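Local coordinates for putative lipoprotein (Bacteroides thetaiotaomicron, PDB 4Q1Z), which is of unknown function but, as a putative lipoprotein of the DUF4876 family, is probably anchored to a membrane and built from two beta-rich domains, at residues E166-G169 with N170-Y174; T287-L290 with S291-N294; V314-E317 with S318-N321; N372-T375 with D376-R380; V383-M386 with R387-G390. One frame throughout, in Å; residues are numbered along the deposited sequence.

Contact 1. Residues E166-G169 with N170-Y174; sequences EADG and NNYAY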
loop_
_atom_site.group_PDB
_atom_site.type_symbol
_atom_site.label_atom_id
_atom_site.label_comp_id
_atom_site.label_asym_id
_atom_site.label_seq_id
_atom_site.Cartn_x
_atom_site.Cartn_y
_atom_site.Cartn_z
ATOM N N GLU A 166 0.474 16.204 -25.962
ATOM C CA GLU A 166 -0.461 15.364 -26.707
ATOM C C GLU A 166 0.118 13.951 -26.871
ATOM O O GLU A 166 -0.597 12.963 -26.672
ATOM C CB GLU A 166 -0.765 16.005 -28.069
ATOM N N ALA A 167 1.439 13.870 -27.144
ATOM C CA ALA A 167 2.211 12.636 -27.338
ATOM C C ALA A 167 2.172 11.678 -26.130
ATOM O O ALA A 167 2.368 10.469 -26.303
ATOM C CB ALA A 167 3.654 12.983 -27.655
ATOM N N ASP A 168 1.943 12.212 -24.919
ATOM C CA ASP A 168 1.896 11.412 -23.692
ATOM C C ASP A 168 0.655 10.536 -23.598
ATOM O O ASP A 168 0.677 9.521 -22.898
ATOM C CB ASP A 168 1.918 12.331 -22.471
ATOM C CG ASP A 168 3.242 12.948 -22.096
ATOM O OD1 ASP A 168 4.209 12.835 -22.896
ATOM O OD2 ASP A 168 3.308 13.569 -21.026
ATOM N N GLY A 169 -0.425 10.987 -24.246
ATOM C CA GLY A 169 -1.723 10.336 -24.218
ATOM C C GLY A 169 -2.248 10.328 -22.801
ATOM O O GLY A 169 -2.251 11.362 -22.122
ATOM N N ASN A 170 -2.648 9.167 -22.327
ATOM C CA ASN A 170 -3.121 9.090 -20.957
ATOM C C ASN A 170 -2.322 7.997 -20.241
ATOM O O ASN A 170 -2.868 7.205 -19.478
ATOM C CB ASN A 170 -4.644 8.871 -20.935
ATOM C CG ASN A 170 -5.413 10.178 -20.874
ATOM O OD1 ASN A 170 -5.588 10.877 -21.881
ATOM N ND2 ASN A 170 -5.842 10.568 -19.671
ATOM N N ASN A 171 -1.003 7.990 -20.485
ATOM C CA ASN A 171 -0.099 6.973 -19.978
ATOM C C ASN A 171 0.611 7.348 -18.700
ATOM O O ASN A 171 1.314 6.493 -18.133
ATOM C CB ASN A 171 0.940 6.652 -21.043
ATOM C CG ASN A 171 0.339 5.982 -22.247
ATOM O OD1 ASN A 171 0.415 6.489 -23.368
ATOM N ND2 ASN A 171 -0.318 4.849 -22.034
ATOM N N TYR A 172 0.446 8.615 -18.242
ATOM C CA TYR A 172 1.190 9.112 -17.085
ATOM C C TYR A 172 0.404 9.956 -16.088
ATOM O O TYR A 172 -0.592 10.612 -16.426
ATOM C CB TYR A 172 2.367 10.008 -17.555
ATOM C CG TYR A 172 3.250 9.442 -18.641
ATOM C CD1 TYR A 172 4.343 8.642 -18.332
ATOM C CD2 TYR A 172 3.045 9.778 -19.977
ATOM C CE1 TYR A 172 5.177 8.137 -19.331
ATOM C CE2 TYR A 172 3.856 9.260 -20.988
ATOM C CZ TYR A 172 4.935 8.455 -20.658
ATOM O OH TYR A 172 5.773 7.989 -21.642
ATOM N N ALA A 173 0.936 9.952 -14.853
ATOM C CA ALA A 173 0.669 10.803 -13.712
ATOM C C ALA A 173 1.867 11.787 -13.692
ATOM O O ALA A 173 2.929 11.465 -14.237
ATOM C CB ALA A 173 0.571 9.973 -12.438
ATOM N N TYR A 174 1.694 12.996 -13.174
ATOM C CA TYR A 174 2.762 13.994 -13.243
ATOM C C TYR A 174 3.224 14.401 -11.849
ATOM O O TYR A 174 2.464 14.994 -11.092
ATOM C CB TYR A 174 2.279 15.185 -14.084
ATOM C CG TYR A 174 2.006 14.766 -15.517
ATOM C CD1 TYR A 174 0.774 14.224 -15.886
ATOM C CD2 TYR A 174 2.991 14.874 -16.495
ATOM C CE1 TYR A 174 0.544 13.769 -17.181
ATOM C CE2 TYR A 174 2.770 14.422 -17.794
ATOM C CZ TYR A 174 1.538 13.895 -18.140
ATOM O OH TYR A 174 1.305 13.498 -19.433
HETATM O O HOH W 1 -0.348 11.463 -19.715
#
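Asp-168 and Tyr-174 are joined by the shortest direct bond between the two segments: the phenol OH of Tyr-174 donates to OD2 of Asp-168 at 2.6 Å. The acceptor uses its anti lone pair, the one turned away from OD1. OD2 lies at the edge of the Tyr-174 ring, and carboxylate and ring planes are only 13° apart, so the acid continues the flat phenol almost in its own plane. OD1 forms a salt bridge with Lys-301 of strand 299-303; each carboxylate oxygen thus has its own partner, which should fix the rotation of the group and is consistent with a charged acid.

The backbone adds one weak bond, from Asn-171 N to Asp-168 O at 3.3 Å, which closes the chain just after the 3-10 turn 166-168. Water 1 adds a further polar link. It gives one proton to Gly-169 O (3.1 Å) and the other to Tyr-174 OH (2.6 Å), and weakly accepts from Tyr-172 N, bridging the three residues across the bend.

Packing falls to Tyr-172. Its CG lies beside the backbone N and anti to the carbonyl carbon (chi1 -49°), which brings the CD2/CE2 side of the ring to Asp-168, with Asp-168 CA at the ring edge and CD2 3.7 Å from Asp-168 CB. Carboxylate and ring planes are 61° apart here, in contrast with Tyr-174. Gly-169, with positive phi, makes the reversal between the two segments.

Together these features describe a 3-10 turn leading into a strand, the side chain of its last residue, Asp-168, tied to Tyr-174 within strand 172-175, an outer strand of a three-stranded antiparallel sheet.

Contact 2. Residues T287-L290 with S291-N294; sequences TTDL and SKPN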
loop_
_atom_site.group_PDB
_atom_site.type_symbol
_atom_site.label_atom_id
_atom_site.label_comp_id
_atom_site.label_asym_id
_atom_site.label_seq_id
_atom_site.Cartn_x
_atom_site.Cartn_y
_atom_site.Cartn_z
ATOM N N THR A 287 8.209 17.267 -18.215
ATOM C CA THR A 287 7.471 18.303 -18.946
ATOM C C THR A 287 7.019 19.477 -18.051
ATOM O O THR A 287 6.838 19.345 -16.826
ATOM C CB THR A 287 6.224 17.677 -19.644
ATOM O OG1 THR A 287 5.528 18.686 -20.381
ATOM C CG2 THR A 287 5.249 16.994 -18.657
ATOM N N THR A 288 6.774 20.612 -18.695
ATOM C CA THR A 288 6.167 21.758 -18.033
ATOM C C THR A 288 4.629 21.613 -18.242
ATOM O O THR A 288 4.162 20.736 -18.991
ATOM C CB THR A 288 6.743 23.106 -18.570
ATOM O OG1 THR A 288 6.426 23.266 -19.945
ATOM C CG2 THR A 288 8.241 23.222 -18.416
ATOM N N ASP A 289 3.847 22.463 -17.565
ATOM C CA ASP A 289 2.411 22.568 -17.774
ATOM C C ASP A 289 2.298 23.417 -19.023
ATOM O O ASP A 289 2.781 24.559 -19.026
ATOM C CB ASP A 289 1.738 23.202 -16.546
ATOM C CG ASP A 289 0.242 23.403 -16.654
ATOM O OD1 ASP A 289 -0.296 23.317 -17.786
ATOM O OD2 ASP A 289 -0.393 23.641 -15.613
ATOM N N LEU A 290 1.770 22.846 -20.115
ATOM C CA LEU A 290 1.737 23.555 -21.392
ATOM C C LEU A 290 0.731 24.686 -21.404
ATOM O O LEU A 290 0.808 25.525 -22.300
ATOM C CB LEU A 290 1.502 22.599 -22.559
ATOM C CG LEU A 290 2.580 21.507 -22.745
ATOM C CD1 LEU A 290 2.232 20.589 -23.866
ATOM C CD2 LEU A 290 3.960 22.093 -22.970
ATOM N N SER A 291 -0.152 24.765 -20.380
ATOM C CA SER A 291 -1.135 25.841 -20.222
ATOM C C SER A 291 -0.461 27.129 -19.709
ATOM O O SER A 291 -1.068 28.200 -19.743
ATOM C CB SER A 291 -2.236 25.422 -19.255
ATOM O OG SER A 291 -1.737 25.545 -17.937
ATOM N N LYS A 292 0.771 27.012 -19.207
ATOM C CA LYS A 292 1.569 28.119 -18.675
ATOM C C LYS A 292 2.778 28.240 -19.587
ATOM O O LYS A 292 3.814 27.625 -19.320
ATOM C CB LYS A 292 1.948 27.844 -17.201
ATOM C CG LYS A 292 0.738 27.624 -16.305
ATOM C CD LYS A 292 1.124 27.255 -14.889
ATOM C CE LYS A 292 -0.078 27.239 -13.994
ATOM N NZ LYS A 292 0.305 27.077 -12.575
ATOM N N PRO A 293 2.646 28.929 -20.739
ATOM C CA PRO A 293 3.754 28.938 -21.714
ATOM C C PRO A 293 5.040 29.589 -21.215
ATOM O O PRO A 293 6.115 29.243 -21.708
ATOM C CB PRO A 293 3.177 29.687 -22.914
ATOM C CG PRO A 293 2.029 30.457 -22.381
ATOM C CD PRO A 293 1.475 29.665 -21.251
ATOM N N ASN A 294 4.950 30.466 -20.218
ATOM C CA ASN A 294 6.145 31.099 -19.676
ATOM C C ASN A 294 6.797 30.262 -18.541
ATOM O O ASN A 294 7.831 30.676 -17.999
ATOM C CB ASN A 294 5.816 32.525 -19.190
ATOM C CG ASN A 294 6.206 33.622 -20.167
ATOM O OD1 ASN A 294 6.441 33.392 -21.368
ATOM N ND2 ASN A 294 6.301 34.846 -19.661
HETATM O O HOH W 2 0.778 24.147 -13.410
#
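Ser-291 grips Asp-289 twice, through its backbone N and its hydroxyl, and both bonds end on the same oxygen, OD1. The hydroxyl bond is the shorter, OG to OD1 at 2.7 Å, against 3.0 Å from Ser-291 N to OD1. Both donors stand on one face of the carboxylate, well above its plane (49° for OG).

Two torsions bring this about. Asp-289 holds CG opposite its own N (chi1 178°), which carries the carboxylate forward over the following residues, while Ser-291 places OG between its N and carbonyl carbon, with chi1 78°, turned back to meet it. The main chain beneath is a type I beta turn from Asp-289 to Lys-292, closed by Lys-292 N to Asp-289 O at 3.2 Å.

Lys-292 is extended beyond CG and runs obliquely past the other carboxylate oxygen: CE comes within 4.0 Å of Asp-289 OD2. The charges do not touch, with NZ 4.6 Å from OD2; instead water 2 spans them, donating to Asp-289 OD2 and accepting from Lys-292 NZ at 3.1 Å. The acid is therefore probably stabilised as an anion by a nearby cation as well as by its direct donors.

This surface turn lies in the connection from strand 286-287 to strand 299-303. Its inner side meets the loop at Pro-162 and Ile-163, where Ile-163 N also bonds to Asp-289 OD1.

Contact 3. Residues V314-E317 with S318-N321; sequences VNNE and SKMN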
loop_
_atom_site.group_PDB
_atom_site.type_symbol
_atom_site.label_atom_id
_atom_site.label_comp_id
_atom_site.label_asym_id
_atom_site.label_seq_id
_atom_site.Cartn_x
_atom_site.Cartn_y
_atom_site.Cartn_z
ATOM N N VAL A 314 -7.917 15.355 -0.926
ATOM C CA VAL A 314 -8.400 16.690 -1.294
ATOM C C VAL A 314 -8.921 17.416 -0.040
ATOM O O VAL A 314 -9.018 16.809 1.033
ATOM C CB VAL A 314 -9.489 16.642 -2.404
ATOM C CG1 VAL A 314 -8.939 16.143 -3.748
ATOM C CG2 VAL A 314 -10.716 15.853 -1.958
ATOM N N ASN A 315 -9.228 18.727 -0.194
ATOM C CA ASN A 315 -9.707 19.661 0.829
ATOM C C ASN A 315 -10.923 19.145 1.576
ATOM O O ASN A 315 -10.933 19.160 2.797
ATOM C CB ASN A 315 -10.063 21.020 0.193
ATOM C CG ASN A 315 -8.987 21.727 -0.589
ATOM O OD1 ASN A 315 -8.309 21.164 -1.449
ATOM N ND2 ASN A 315 -8.882 23.013 -0.370
ATOM N N ASN A 316 -11.962 18.735 0.832
ATOM C CA ASN A 316 -13.246 18.253 1.349
ATOM C C ASN A 316 -13.999 17.520 0.254
ATOM O O ASN A 316 -13.438 17.301 -0.815
ATOM C CB ASN A 316 -14.090 19.407 1.902
ATOM C CG ASN A 316 -14.059 20.642 1.066
ATOM O OD1 ASN A 316 -14.416 20.633 -0.106
ATOM N ND2 ASN A 316 -13.554 21.719 1.639
ATOM N N GLU A 317 -15.264 17.154 0.506
ATOM C CA GLU A 317 -16.091 16.397 -0.440
ATOM C C GLU A 317 -16.484 17.188 -1.724
ATOM O O GLU A 317 -17.028 16.580 -2.658
ATOM C CB GLU A 317 -17.350 15.838 0.244
ATOM C CG GLU A 317 -18.112 16.817 1.129
ATOM C CD GLU A 317 -17.647 16.904 2.571
ATOM O OE1 GLU A 317 -16.668 17.643 2.831
ATOM O OE2 GLU A 317 -18.273 16.254 3.442
ATOM N N SER A 318 -16.154 18.502 -1.796
ATOM C CA SER A 318 -16.480 19.364 -2.937
ATOM C C SER A 318 -15.452 19.312 -4.054
ATOM O O SER A 318 -15.721 19.819 -5.145
ATOM C CB SER A 318 -16.624 20.812 -2.480
ATOM O OG SER A 318 -15.391 21.521 -2.534
ATOM N N LYS A 319 -14.278 18.739 -3.791
ATOM C CA LYS A 319 -13.182 18.738 -4.750
ATOM C C LYS A 319 -13.123 17.456 -5.616
ATOM O O LYS A 319 -12.031 16.940 -5.865
ATOM C CB LYS A 319 -11.855 18.948 -3.983
ATOM C CG LYS A 319 -11.794 20.220 -3.131
ATOM C CD LYS A 319 -11.086 21.372 -3.836
ATOM C CE LYS A 319 -11.787 22.682 -3.561
ATOM N NZ LYS A 319 -11.138 23.818 -4.260
HETATM N N MSE A 320 -14.262 16.958 -6.122
HETATM C CA MSE A 320 -14.207 15.724 -6.943
HETATM C C MSE A 320 -13.849 16.028 -8.409
HETATM O O MSE A 320 -13.384 15.133 -9.125
HETATM C CB MSE A 320 -15.484 14.849 -6.878
HETATM C CG MSE A 320 -16.479 15.225 -5.802
HETATM SE SE MSE A 320 -17.489 16.748 -6.421
HETATM C CE MSE A 320 -17.996 16.133 -8.319
ATOM N N ASN A 321 -14.051 17.292 -8.832
ATOM C CA ASN A 321 -13.777 17.827 -10.168
ATOM C C ASN A 321 -12.370 18.504 -10.203
ATOM O O ASN A 321 -12.010 19.190 -11.170
ATOM C CB ASN A 321 -14.902 18.823 -10.546
ATOM C CG ASN A 321 -15.189 19.910 -9.513
ATOM O OD1 ASN A 321 -14.782 19.849 -8.332
ATOM N ND2 ASN A 321 -15.931 20.927 -9.933
#
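Ser-318 donates twice to the side-chain oxygen of Asn-316. Its hydroxyl OG reaches OD1 at 2.8 Å, approaching nearly along the C=O axis (160°), and its backbone N reaches the same OD1 at 3.2 Å in the amide plane, on a lone pair. With two donors on OD1, the amide is restrained from turning. Asn-316 has CG lodged between its own N and carbonyl carbon (chi1 42°), the rotation that points OD1 forward to the residue two places on. Replacing Asn-316 by an alanine would remove OD1 and is likely to leave the Ser-318 hydroxyl and N-H without this acceptor, setting the serine side chain free to turn.

Beneath these bonds the backbone forms a type I beta turn from Asn-316 to Lys-319. Its closing bond, Lys-319 N to Asn-316 O, is straight at 171° but weak, at 3.4 Å; the two side-chain bonds accompany this weak closing bond.

Packing spreads outward from Lys-319. Its CB rests against Val-314 CB at 3.7 Å, and bends at chi2 and chi3 carry the aliphatic chain obliquely across Asn-315, where CD lies 3.7 Å from Asn-315 OD1. At the far end the selenomethionine Met-320 sets CG 3.5 Å from Glu-317 O. Val-314 is the buried member, packed also on Ala-157 and Ile-333, while Glu-317 touches Trp-335.

Asn-316 forms an Asx turn with Ser-318, its OD1 accepting the N-H two residues later, superposed on a type I beta turn in the surface loop that follows strand 307-312.

Contact 4. Residues N372-T375 with D376-R380; sequences NNST and DDFER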
loop_
_atom_site.group_PDB
_atom_site.type_symbol
_atom_site.label_atom_id
_atom_site.label_comp_id
_atom_site.label_asym_id
_atom_site.label_seq_id
_atom_site.Cartn_x
_atom_site.Cartn_y
_atom_site.Cartn_z
ATOM N N ASN A 372 -9.209 0.774 -5.749
ATOM C CA ASN A 372 -8.684 1.925 -6.498
ATOM C C ASN A 372 -9.700 3.081 -6.479
ATOM O O ASN A 372 -9.950 3.741 -7.495
ATOM C CB ASN A 372 -8.257 1.531 -7.919
ATOM C CG ASN A 372 -7.023 0.681 -7.937
ATOM O OD1 ASN A 372 -6.416 0.403 -6.910
ATOM N ND2 ASN A 372 -6.597 0.282 -9.111
ATOM N N ASN A 373 -10.281 3.305 -5.288
ATOM C CA ASN A 373 -11.258 4.359 -5.009
ATOM C C ASN A 373 -11.105 4.758 -3.566
ATOM O O ASN A 373 -11.494 4.008 -2.679
ATOM C CB ASN A 373 -12.684 3.895 -5.317
ATOM C CG ASN A 373 -13.659 5.024 -5.506
ATOM O OD1 ASN A 373 -13.671 6.022 -4.768
ATOM N ND2 ASN A 373 -14.511 4.883 -6.506
ATOM N N SER A 374 -10.508 5.924 -3.328
ATOM C CA SER A 374 -10.202 6.425 -1.988
ATOM C C SER A 374 -11.439 6.890 -1.248
ATOM O O SER A 374 -11.425 6.884 -0.015
ATOM C CB SER A 374 -9.152 7.534 -2.047
ATOM O OG SER A 374 -7.873 6.935 -2.189
ATOM N N THR A 375 -12.523 7.246 -1.974
ATOM C CA THR A 375 -13.799 7.613 -1.333
ATOM C C THR A 375 -14.345 6.393 -0.557
ATOM O O THR A 375 -14.907 6.547 0.526
ATOM C CB THR A 375 -14.820 8.129 -2.361
ATOM O OG1 THR A 375 -14.201 9.054 -3.270
ATOM C CG2 THR A 375 -16.029 8.777 -1.703
ATOM N N ASP A 376 -14.082 5.194 -1.092
ATOM C CA ASP A 376 -14.558 3.917 -0.595
ATOM C C ASP A 376 -13.560 3.150 0.281
ATOM O O ASP A 376 -13.993 2.421 1.184
ATOM C CB ASP A 376 -14.944 3.011 -1.792
ATOM C CG ASP A 376 -15.960 3.549 -2.804
ATOM O OD1 ASP A 376 -16.653 4.561 -2.491
ATOM O OD2 ASP A 376 -16.099 2.933 -3.895
ATOM N N ASP A 377 -12.258 3.251 -0.005
ATOM C CA ASP A 377 -11.239 2.453 0.688
ATOM C C ASP A 377 -10.718 3.051 2.001
ATOM O O ASP A 377 -10.105 2.320 2.785
ATOM C CB ASP A 377 -10.041 2.198 -0.253
ATOM C CG ASP A 377 -10.372 1.513 -1.571
ATOM O OD1 ASP A 377 -11.486 0.948 -1.690
ATOM O OD2 ASP A 377 -9.540 1.578 -2.493
ATOM N N PHE A 378 -10.952 4.346 2.253
ATOM C CA PHE A 378 -10.419 4.976 3.448
ATOM C C PHE A 378 -11.451 5.495 4.428
ATOM O O PHE A 378 -12.406 6.169 4.040
ATOM C CB PHE A 378 -9.506 6.152 3.063
ATOM C CG PHE A 378 -8.174 5.708 2.514
ATOM C CD1 PHE A 378 -8.030 5.384 1.170
ATOM C CD2 PHE A 378 -7.066 5.596 3.345
ATOM C CE1 PHE A 378 -6.814 4.919 0.678
ATOM C CE2 PHE A 378 -5.837 5.166 2.842
ATOM C CZ PHE A 378 -5.719 4.828 1.514
ATOM N N GLU A 379 -11.188 5.251 5.720
ATOM C CA GLU A 379 -11.907 5.856 6.819
ATOM C C GLU A 379 -11.331 7.261 6.931
ATOM O O GLU A 379 -10.103 7.412 6.941
ATOM C CB GLU A 379 -11.743 5.058 8.135
ATOM C CG GLU A 379 -12.601 3.808 8.243
ATOM C CD GLU A 379 -14.104 4.030 8.304
ATOM O OE1 GLU A 379 -14.537 5.149 8.670
ATOM O OE2 GLU A 379 -14.849 3.065 8.012
ATOM N N ARG A 380 -12.206 8.283 6.977
ATOM C CA ARG A 380 -11.826 9.687 7.016
ATOM C C ARG A 380 -11.936 10.307 8.400
ATOM O O ARG A 380 -12.861 9.986 9.150
ATOM C CB ARG A 380 -12.719 10.473 6.065
ATOM C CG ARG A 380 -12.524 10.122 4.611
ATOM C CD ARG A 380 -13.392 10.984 3.750
ATOM N NE ARG A 380 -14.813 10.729 3.979
ATOM C CZ ARG A 380 -15.529 9.823 3.321
ATOM N NH1 ARG A 380 -14.959 9.058 2.392
ATOM N NH2 ARG A 380 -16.821 9.678 3.580
HETATM O O HOH W 3 -7.756 3.750 -2.811
HETATM O O HOH W 4 -12.264 8.262 2.172
#
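The amide of Asn-373 and the carboxylate of Asp-376 lie stacked, their planes 14° apart and CG of Asn-373 3.6 Å from Asp-376 OD2. This is the N-cap end of the single-turn helix 374-377: the Asn-373 rotamer (chi1 -160°) turns OD1 to the N-H of Thr-375, from which it accepts a weak capping bond, N to OD1 3.3 Å. At the other flat group, the Arg-380 guanidinium, Thr-375 O sits at the edge, weakly bound by NH1; Trp-335 makes a cation-pi contact with this arginine. The Phe-378 ring has water 3 at its edge, and its CE1 is 3.7 Å from Ser-374 OG, whose chief partner is Asp-330.

Asn-373 O accepts from two amides. Asp-377 N comes at 2.9 Å in the carbonyl plane, whereas Asp-376 N stands 59° out of it. The Asp-377 carboxylate folds back toward the helix start, where OD2 accepts weakly from Asn-373 N; its OD1 bonds to Thr-371 and OD2 forms a salt bridge with Arg-347. A leucine at Asn-373 would probably leave Thr-375 N without its capping acceptor and the Asp-376 carboxylate without its stacked amide.

The helix passes directly into edge strand 378-382. At that junction water 4 donates to Ser-374 O at 2.7 Å and to Phe-378 O at 2.8 Å, and accepts from Arg-380 NH1 at 2.8 Å.

Contact 5. Residues V383-M386 with R387-G390; sequences VPVM and RRNG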
loop_
_atom_site.group_PDB
_atom_site.type_symbol
_atom_site.label_atom_id
_atom_site.label_comp_id
_atom_site.label_asym_id
_atom_site.label_seq_id
_atom_site.Cartn_x
_atom_site.Cartn_y
_atom_site.Cartn_z
ATOM N N VAL A 383 -8.192 9.549 14.291
ATOM C CA VAL A 383 -7.056 10.058 15.049
ATOM C C VAL A 383 -5.857 9.253 14.541
ATOM O O VAL A 383 -5.926 8.018 14.610
ATOM C CB VAL A 383 -7.229 9.981 16.587
ATOM C CG1 VAL A 383 -5.926 10.338 17.297
ATOM C CG2 VAL A 383 -8.362 10.893 17.053
ATOM N N PRO A 384 -4.781 9.906 13.991
ATOM C CA PRO A 384 -3.646 9.134 13.444
ATOM C C PRO A 384 -3.030 8.185 14.450
ATOM O O PRO A 384 -2.901 8.523 15.630
ATOM C CB PRO A 384 -2.661 10.220 13.018
ATOM C CG PRO A 384 -3.535 11.372 12.724
ATOM C CD PRO A 384 -4.553 11.350 13.801
ATOM N N VAL A 385 -2.755 6.955 13.984
ATOM C CA VAL A 385 -2.119 5.886 14.762
ATOM C C VAL A 385 -1.036 5.267 13.897
ATOM O O VAL A 385 -1.265 5.043 12.711
ATOM C CB VAL A 385 -3.130 4.817 15.292
ATOM C CG1 VAL A 385 -2.411 3.612 15.897
ATOM C CG2 VAL A 385 -4.095 5.419 16.320
HETATM N N MSE A 386 0.148 5.003 14.486
HETATM C CA MSE A 386 1.248 4.321 13.795
HETATM C C MSE A 386 1.202 2.821 14.111
HETATM O O MSE A 386 1.150 2.445 15.293
HETATM C CB MSE A 386 2.594 4.915 14.186
HETATM C CG MSE A 386 3.000 6.077 13.306
HETATM SE SE MSE A 386 4.395 7.073 14.175
HETATM C CE MSE A 386 5.940 5.948 13.925
ATOM N N ARG A 387 1.209 1.970 13.049
ATOM C CA ARG A 387 1.153 0.508 13.132
ATOM C C ARG A 387 -0.196 0.072 13.776
ATOM O O ARG A 387 -0.245 -0.781 14.667
ATOM C CB ARG A 387 2.388 -0.070 13.870
ATOM C CG ARG A 387 3.701 0.139 13.111
ATOM C CD ARG A 387 4.915 -0.288 13.908
ATOM N NE ARG A 387 6.132 0.294 13.345
ATOM C CZ ARG A 387 6.795 1.321 13.866
ATOM N NH1 ARG A 387 6.405 1.856 15.014
ATOM N NH2 ARG A 387 7.877 1.796 13.262
ATOM N N ARG A 388 -1.298 0.670 13.295
ATOM C CA ARG A 388 -2.656 0.360 13.744
ATOM C C ARG A 388 -2.988 -1.093 13.372
ATOM O O ARG A 388 -2.444 -1.603 12.388
ATOM C CB ARG A 388 -3.670 1.343 13.109
ATOM C CG ARG A 388 -5.065 1.313 13.741
ATOM C CD ARG A 388 -6.125 1.956 12.874
ATOM N NE ARG A 388 -5.841 3.367 12.617
ATOM C CZ ARG A 388 -6.268 4.378 13.367
ATOM N NH1 ARG A 388 -7.012 4.150 14.445
ATOM N NH2 ARG A 388 -5.961 5.625 13.044
ATOM N N ASN A 389 -3.865 -1.752 14.172
ATOM C CA ASN A 389 -4.317 -3.148 14.017
ATOM C C ASN A 389 -3.136 -4.117 13.960
ATOM O O ASN A 389 -3.115 -5.007 13.104
ATOM C CB ASN A 389 -5.218 -3.359 12.776
ATOM C CG ASN A 389 -6.235 -2.298 12.503
ATOM O OD1 ASN A 389 -6.932 -1.816 13.398
ATOM N ND2 ASN A 389 -6.378 -1.954 11.232
ATOM N N GLY A 390 -2.167 -3.914 14.850
ATOM C CA GLY A 390 -0.992 -4.758 14.991
ATOM C C GLY A 390 -0.105 -4.941 13.779
ATOM O O GLY A 390 0.395 -6.041 13.558
HETATM O O HOH W 5 -7.969 6.464 15.724
#
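Arg-388 lays its guanidinium flat against Val-385, whose CB stands over the centre of the group, 3.6 Å above the plane. The two side chains cross at about a right angle. Both valine branches take part: CG1 meets the arginine's CB at 3.8 Å, and CG2 reaches NH1 at 3.7 Å. The arginine's bend at chi3 (-61°) turns the planar end back along the chain, so that its edge arrives at the carbonyl of Val-383.

There Arg-388 NH2 donates to Val-383 O at 2.9 Å, the oxygen being 15° out of the guanidinium plane. Water 5 makes a second link, donating to Val-383 O and accepting from Arg-388 NH1 at 2.8 Å. The carbonyl is thus held by one direct and one water-mediated bond. NH2 also forms a salt bridge with Glu-112, which accepts from Val-385 N as well and so ties the arginine to the backbone it covers.

Arg-387 takes a different course. Extended from CG to NE, it carries its charge away to Glu-222, with Ser-220 O as a further acceptor; across the two segments, Met-386 CE approaches its guanidinium, 4.3 Å from NH1. Met-386, a selenomethionine here, packs on Phe-131 and Ile-197.

The whole bend follows edge strand 378-382 and packs against part of the large mixed sheet, anchored to strand 108-114 through Glu-112 and touching strands 131-136 and 195-199.

In the fold
Contacts 1 and 2 touch directly: Tyr-174 CE2 packs on Thr-287 CG2 at 3.7 Å, with centres 14 Å apart, at the two outer strands of the three-stranded sheet. Contacts 3 and 4 have centres 13 Å apart and nearest atoms about 7 Å apart; Trp-335 joins them, meeting Glu-317 of one and Arg-380 of the other. Contact 5 adjoins contact 4 in sequence, its centre 17 Å away, and lies on the opposite side of the chain's centre from contact 1, about 36 Å between centres. Glycol molecules, probably from crystallisation, lie near contacts 1, 2, 4 and 5; no functional site can be assigned from them.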